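Local coordinates for glutathione S-transferase family protein (Populus trichocarpa, PDB 5F06) that probably transfers glutathione to electrophilic substrates as a Phi-class glutathione transferase, using a thioredoxin-like glutathione site beside an all-helical domain, at residues Glu65-Thr70 with Arg106-Ile111; Glu101-Arg106 with Leu167-Tyr172. All coordinates share one frame; numbering follows the deposited sequence.

Interaction 1 (Glu65-Thr70 with Arg106-Ile111). With GSH (glutathione), chain C.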
loop_
_atom_site.group_PDB
_atom_site.type_symbol
_atom_site.label_atom_id
_atom_site.label_comp_id
_atom_site.label_asym_id
_atom_site.label_seq_id
_atom_site.Cartn_x
_atom_site.Cartn_y
_atom_site.Cartn_z
ATOM N N GLU A 65 1.742 -10.762 -2.591
ATOM C CA GLU A 65 1.975 -9.468 -1.925
ATOM C C GLU A 65 2.269 -9.692 -0.446
ATOM O O GLU A 65 1.427 -10.175 0.319
ATOM C CB GLU A 65 0.802 -8.489 -2.094
ATOM C CG GLU A 65 0.678 -7.939 -3.494
ATOM C CD GLU A 65 1.874 -7.081 -3.879
ATOM O OE1 GLU A 65 2.371 -6.325 -3.013
ATOM O OE2 GLU A 65 2.321 -7.172 -5.043
ATOM N N SER A 66 3.491 -9.336 -0.057
ATOM C CA SER A 66 3.991 -9.641 1.273
ATOM C C SER A 66 3.078 -9.099 2.361
ATOM O O SER A 66 2.849 -9.765 3.362
ATOM C CB SER A 66 5.404 -9.077 1.457
ATOM O OG SER A 66 5.426 -7.674 1.259
ATOM N N ARG A 67 2.551 -7.897 2.157
ATOM C CA ARG A 67 1.759 -7.235 3.189
ATOM C C ARG A 67 0.306 -7.725 3.202
ATOM O O ARG A 67 -0.410 -7.540 4.190
ATOM C CB ARG A 67 1.812 -5.721 3.000
ATOM C CG ARG A 67 3.231 -5.131 3.043
ATOM C CD ARG A 67 3.243 -3.712 2.492
ATOM N NE ARG A 67 4.578 -3.115 2.438
ATOM C CZ ARG A 67 5.492 -3.395 1.513
ATOM N NH1 ARG A 67 5.238 -4.283 0.558
ATOM N NH2 ARG A 67 6.672 -2.789 1.549
ATOM N N ALA A 68 -0.137 -8.338 2.109
ATOM C CA ALA A 68 -1.429 -9.025 2.114
ATOM C C ALA A 68 -1.298 -10.299 2.944
ATOM O O ALA A 68 -2.204 -10.677 3.695
ATOM C CB ALA A 68 -1.887 -9.347 0.701
ATOM N N ILE A 69 -0.150 -10.951 2.814
ATOM C CA ILE A 69 0.096 -12.196 3.524
ATOM C C ILE A 69 0.225 -11.937 5.023
ATOM O O ILE A 69 -0.339 -12.662 5.835
ATOM C CB ILE A 69 1.365 -12.898 2.998
ATOM C CG1 ILE A 69 1.161 -13.327 1.543
ATOM C CG2 ILE A 69 1.691 -14.111 3.849
ATOM C CD1 ILE A 69 2.437 -13.755 0.823
ATOM N N THR A 70 0.959 -10.898 5.396
ATOM C CA THR A 70 1.105 -10.562 6.810
ATOM C C THR A 70 -0.236 -10.160 7.420
ATOM O O THR A 70 -0.561 -10.563 8.536
ATOM C CB THR A 70 2.112 -9.425 7.034
ATOM O OG1 THR A 70 1.730 -8.275 6.265
ATOM C CG2 THR A 70 3.526 -9.864 6.647
ATOM N N ARG A 106 4.531 5.977 1.400
ATOM C CA ARG A 106 5.500 7.029 1.701
ATOM C C ARG A 106 6.895 6.480 2.029
ATOM O O ARG A 106 7.878 6.918 1.438
ATOM C CB ARG A 106 4.982 7.895 2.849
ATOM C CG ARG A 106 3.626 8.525 2.538
ATOM C CD ARG A 106 3.202 9.547 3.564
ATOM N NE ARG A 106 1.958 10.213 3.171
ATOM C CZ ARG A 106 1.888 11.258 2.353
ATOM N NH1 ARG A 106 2.991 11.776 1.821
ATOM N NH2 ARG A 106 0.711 11.791 2.061
ATOM N N TYR A 107 6.993 5.517 2.942
ATOM C CA TYR A 107 8.296 4.977 3.319
ATOM C C TYR A 107 8.876 4.068 2.224
ATOM O O TYR A 107 10.006 4.275 1.775
ATOM C CB TYR A 107 8.196 4.210 4.638
ATOM C CG TYR A 107 9.525 3.898 5.300
ATOM C CD1 TYR A 107 10.212 2.725 5.010
ATOM C CD2 TYR A 107 10.079 4.766 6.231
ATOM C CE1 TYR A 107 11.422 2.431 5.621
ATOM C CE2 TYR A 107 11.285 4.480 6.849
ATOM C CZ TYR A 107 11.950 3.313 6.543
ATOM O OH TYR A 107 13.150 3.036 7.155
ATOM N N ASN A 108 8.106 3.081 1.782
ATOM C CA ASN A 108 8.643 2.073 0.870
ATOM C C ASN A 108 9.069 2.629 -0.497
ATOM O O ASN A 108 10.107 2.227 -1.022
ATOM C CB ASN A 108 7.636 0.942 0.662
ATOM C CG ASN A 108 8.251 -0.248 -0.052
ATOM O OD1 ASN A 108 9.211 -0.853 0.436
ATOM N ND2 ASN A 108 7.713 -0.584 -1.218
ATOM N N PRO A 109 8.278 3.547 -1.079
ATOM C CA PRO A 109 8.674 4.074 -2.392
ATOM C C PRO A 109 9.980 4.869 -2.349
ATOM O O PRO A 109 10.606 5.054 -3.390
ATOM C CB PRO A 109 7.498 4.976 -2.782
ATOM C CG PRO A 109 6.354 4.507 -1.967
ATOM C CD PRO A 109 6.950 4.036 -0.677
ATOM N N ALA A 110 10.373 5.326 -1.162
ATOM C CA ALA A 110 11.606 6.087 -0.995
ATOM C C ALA A 110 12.793 5.186 -0.638
ATOM O O ALA A 110 13.906 5.420 -1.102
ATOM C CB ALA A 110 11.417 7.165 0.074
ATOM N N ILE A 111 12.566 4.156 0.173
ATOM C CA ILE A 111 13.673 3.297 0.605
ATOM C C ILE A 111 13.971 2.183 -0.402
ATOM O O ILE A 111 15.122 1.763 -0.545
ATOM C CB ILE A 111 13.400 2.672 1.997
ATOM C CG1 ILE A 111 14.672 2.018 2.534
ATOM C CG2 ILE A 111 12.241 1.681 1.947
ATOM C CD1 ILE A 111 14.634 1.730 4.014
HETATM N N1 GSH C . 4.960 -5.651 -3.707
HETATM C CA1 GSH C . 5.609 -6.921 -3.687
HETATM C C1 GSH C . 5.519 -7.518 -2.298
HETATM O O11 GSH C . 5.585 -6.772 -1.288
HETATM O O12 GSH C . 5.385 -8.758 -2.153
HETATM C CB1 GSH C . 7.061 -6.769 -4.100
HETATM C CG1 GSH C . 7.652 -8.151 -4.337
HETATM C CD1 GSH C . 9.132 -8.080 -4.690
HETATM O OE1 GSH C . 9.675 -7.006 -4.901
HETATM N N2 GSH C . 9.872 -9.304 -4.759
HETATM C CA2 GSH C . 11.266 -9.325 -5.080
HETATM C C2 GSH C . 11.496 -10.267 -6.258
HETATM O O2 GSH C . 10.758 -11.217 -6.428
HETATM C CB2 GSH C . 12.044 -9.869 -3.903
HETATM S SG2 GSH C . 12.113 -8.691 -2.572
HETATM N N3 GSH C . 12.593 -10.043 -7.165
HETATM C CA3 GSH C . 12.816 -10.952 -8.275
HETATM C C3 GSH C . 12.535 -10.267 -9.609
HETATM O O31 GSH C . 13.070 -10.707 -10.664
HETATM O O32 GSH C . 11.774 -9.266 -9.661
#
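The guanidinium of R67 meets its partners edge-on: the amide oxygen OD1 of N108 and the glutathione carboxylate oxygen O11 both lie near its plane. NH2 comes within 3.4 Å of N108 OD1, and the amide plane is turned 60° from that of the guanidinium, so the two groups are neither stacked nor coplanar. NH1 lies 3.1 Å from glutathione O11, while NE forms a salt bridge with E103. Extended from CG to NE, the R67 chain spans the gap from helix 66-76 to helix 90-120. The same ligand carboxylate is gripped at the helix start: the S66 hydroxyl OG donates to O11 (2.7 Å). S66 N donates to O12 at 2.9 Å. E65, at the N-cap position, takes the ligand amine through OE1, at 2.8 Å from N1; its OE2 pairs with R106 of the second subunit. This is the gamma-glutamyl end of the glutathione site of the thioredoxin-like domain. With R67 and the N-terminus of helix 66-76 both facing the carboxylate, its negative charge is probably stabilised, and R67 spans from the ligand carboxylate to E103 on helix 90-120, a polar connection between the two domains.

Interaction 2 (Glu101-Arg106 with Leu167-Tyr172)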
loop_
_atom_site.group_PDB
_atom_site.type_symbol
_atom_site.label_atom_id
_atom_site.label_comp_id
_atom_site.label_asym_id
_atom_site.label_seq_id
_atom_site.Cartn_x
_atom_site.Cartn_y
_atom_site.Cartn_z
ATOM N N GLU A 101 -0.296 2.094 5.981
ATOM C CA GLU A 101 -0.496 2.763 4.703
ATOM C C GLU A 101 0.617 3.774 4.468
ATOM O O GLU A 101 1.034 3.975 3.337
ATOM C CB GLU A 101 -1.858 3.453 4.634
ATOM C CG GLU A 101 -3.008 2.499 4.385
ATOM C CD GLU A 101 -2.874 1.762 3.065
ATOM O OE1 GLU A 101 -2.563 2.416 2.046
ATOM O OE2 GLU A 101 -3.069 0.528 3.048
ATOM N N VAL A 102 1.100 4.396 5.537
ATOM C CA VAL A 102 2.232 5.310 5.435
ATOM C C VAL A 102 3.459 4.553 4.930
ATOM O O VAL A 102 4.191 5.046 4.077
ATOM C CB VAL A 102 2.544 5.988 6.789
ATOM C CG1 VAL A 102 3.909 6.683 6.765
ATOM C CG2 VAL A 102 1.452 6.980 7.138
ATOM N N GLU A 103 3.673 3.350 5.452
ATOM C CA GLU A 103 4.801 2.532 5.013
ATOM C C GLU A 103 4.681 2.180 3.533
ATOM O O GLU A 103 5.668 2.229 2.791
ATOM C CB GLU A 103 4.900 1.258 5.854
ATOM C CG GLU A 103 6.181 0.445 5.621
ATOM C CD GLU A 103 6.084 -0.522 4.452
ATOM O OE1 GLU A 103 4.968 -1.018 4.173
ATOM O OE2 GLU A 103 7.126 -0.797 3.814
ATOM N N SER A 104 3.473 1.838 3.095
ATOM C CA SER A 104 3.256 1.439 1.709
ATOM C C SER A 104 3.434 2.587 0.712
ATOM O O SER A 104 4.010 2.391 -0.361
ATOM C CB SER A 104 1.856 0.846 1.541
ATOM O OG SER A 104 1.768 -0.421 2.166
ATOM N N HIS A 105 2.933 3.771 1.053
ATOM C CA HIS A 105 2.828 4.856 0.071
ATOM C C HIS A 105 3.825 5.987 0.272
ATOM O O HIS A 105 3.949 6.855 -0.596
ATOM C CB HIS A 105 1.410 5.428 0.081
ATOM C CG HIS A 105 0.375 4.452 -0.378
ATOM N ND1 HIS A 105 0.048 4.284 -1.706
ATOM C CD2 HIS A 105 -0.386 3.573 0.312
ATOM C CE1 HIS A 105 -0.883 3.353 -1.811
ATOM N NE2 HIS A 105 -1.161 2.904 -0.601
ATOM N N ARG A 106 4.531 5.977 1.400
ATOM C CA ARG A 106 5.500 7.029 1.701
ATOM C C ARG A 106 6.895 6.480 2.029
ATOM O O ARG A 106 7.878 6.918 1.438
ATOM C CB ARG A 106 4.982 7.895 2.849
ATOM C CG ARG A 106 3.626 8.525 2.538
ATOM C CD ARG A 106 3.202 9.547 3.564
ATOM N NE ARG A 106 1.958 10.213 3.171
ATOM C CZ ARG A 106 1.888 11.258 2.353
ATOM N NH1 ARG A 106 2.991 11.776 1.821
ATOM N NH2 ARG A 106 0.711 11.791 2.061
ATOM N N LEU A 167 6.615 -3.381 11.940
ATOM C CA LEU A 167 7.134 -4.622 11.375
ATOM C C LEU A 167 7.435 -4.505 9.886
ATOM O O LEU A 167 8.479 -4.972 9.414
ATOM C CB LEU A 167 6.139 -5.763 11.615
ATOM C CG LEU A 167 6.582 -7.159 11.160
ATOM C CD1 LEU A 167 6.001 -8.224 12.074
ATOM C CD2 LEU A 167 6.199 -7.447 9.705
ATOM N N HIS A 168 6.526 -3.883 9.141
ATOM C CA HIS A 168 6.684 -3.803 7.696
ATOM C C HIS A 168 7.945 -3.047 7.286
ATOM O O HIS A 168 8.413 -3.205 6.161
ATOM C CB HIS A 168 5.453 -3.157 7.055
ATOM C CG HIS A 168 4.279 -4.075 6.967
ATOM N ND1 HIS A 168 3.033 -3.654 6.559
ATOM C CD2 HIS A 168 4.162 -5.399 7.233
ATOM C CE1 HIS A 168 2.196 -4.678 6.580
ATOM N NE2 HIS A 168 2.855 -5.747 6.984
ATOM N N HIS A 169 8.500 -2.255 8.201
ATOM C CA HIS A 169 9.702 -1.454 7.926
ATOM C C HIS A 169 11.010 -2.234 8.062
ATOM O O HIS A 169 12.065 -1.766 7.636
ATOM C CB HIS A 169 9.782 -0.258 8.876
ATOM C CG HIS A 169 8.733 0.780 8.647
ATOM N ND1 HIS A 169 7.432 0.633 9.075
ATOM C CD2 HIS A 169 8.797 1.993 8.050
ATOM C CE1 HIS A 169 6.738 1.706 8.746
ATOM N NE2 HIS A 169 7.543 2.549 8.125
ATOM N N LEU A 170 10.951 -3.403 8.682
ATOM C CA LEU A 170 12.170 -4.084 9.100
ATOM C C LEU A 170 13.093 -4.488 7.942
ATOM O O LEU A 170 14.289 -4.203 7.994
ATOM C CB LEU A 170 11.825 -5.319 9.942
ATOM C CG LEU A 170 11.410 -5.032 11.393
ATOM C CD1 LEU A 170 10.825 -6.282 12.030
ATOM C CD2 LEU A 170 12.583 -4.520 12.231
ATOM N N PRO A 171 12.555 -5.136 6.892
ATOM C CA PRO A 171 13.496 -5.730 5.931
ATOM C C PRO A 171 14.286 -4.718 5.096
ATOM O O PRO A 171 15.505 -4.855 5.036
ATOM C CB PRO A 171 12.590 -6.587 5.033
ATOM C CG PRO A 171 11.357 -6.802 5.816
ATOM C CD PRO A 171 11.169 -5.553 6.620
ATOM N N TYR A 172 13.637 -3.736 4.473
ATOM C CA TYR A 172 14.381 -2.773 3.658
ATOM C C TYR A 172 15.300 -1.929 4.532
ATOM O O TYR A 172 16.406 -1.569 4.128
ATOM C CB TYR A 172 13.441 -1.862 2.866
ATOM C CG TYR A 172 13.119 -2.363 1.477
ATOM C CD1 TYR A 172 14.126 -2.719 0.593
ATOM C CD2 TYR A 172 11.805 -2.470 1.043
ATOM C CE1 TYR A 172 13.840 -3.181 -0.673
ATOM C CE2 TYR A 172 11.509 -2.931 -0.226
ATOM C CZ TYR A 172 12.534 -3.285 -1.078
ATOM O OH TYR A 172 12.242 -3.742 -2.341
HETATM O O HOH W 1 2.585 -1.412 5.217
#
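E103 lays its aliphatic stem on the ring of H169. CB starts the contact, 3.5 Å from H169 CE1. CG then sits over one face of the imidazole in a CH-pi contact, 3.5 Å from the ring centroid and 15° off the normal, displaced toward the rim. CG stands anti to the backbone N (chi1 -171°), and a bend at chi2 (-86°) swings the carboxylate off the ring to H168. There CD lies 3.8 Å from H168 CB, and OE2 comes 3.6 Å from the backbone O of H168. OE1 takes a hydrogen bond from a water at 2.6 Å, and the same water is 2.7 Å from H168 ND1, in the plane of that ring, bridging the two side chains. OE1 also pairs with R67, while H168 NE2 reaches T70. The H169 ring is fixed by bonds from ND1 to the carbonyl of A165 and from NE2 to the hydroxyl of Y147. Replacing H169 with an alanine is likely to take the supporting face from under the E103 stem and leave the Y147 hydroxyl and the A165 carbonyl without their mate. The contact joins the middle of helix 90-120 to the type I beta turn from L167 to L170 leading into helix 170-176, with Y107 edge-to-face on H169 and helix 66-76 flanking H168.

How the interactions relate
Both contacts use helix 90-120, which faces helix 66-76 in interaction 1 and the approach to helix 170-176 in interaction 2. The R67-E103 pair joins them, and the backbone N of N108 probably bonds to the carbonyl of E103. Interaction 2 is wholly buried within the helical domain and combines CH-pi packing with a water bridge; interaction 1 is smaller, only partly buried and almost entirely polar, spanning the two domains beside the ligand. E103 is thus a second-shell residue, probably holding R67 in place beside glutathione. Their shared R106 points instead to the second subunit, tying this region to the dimer interface.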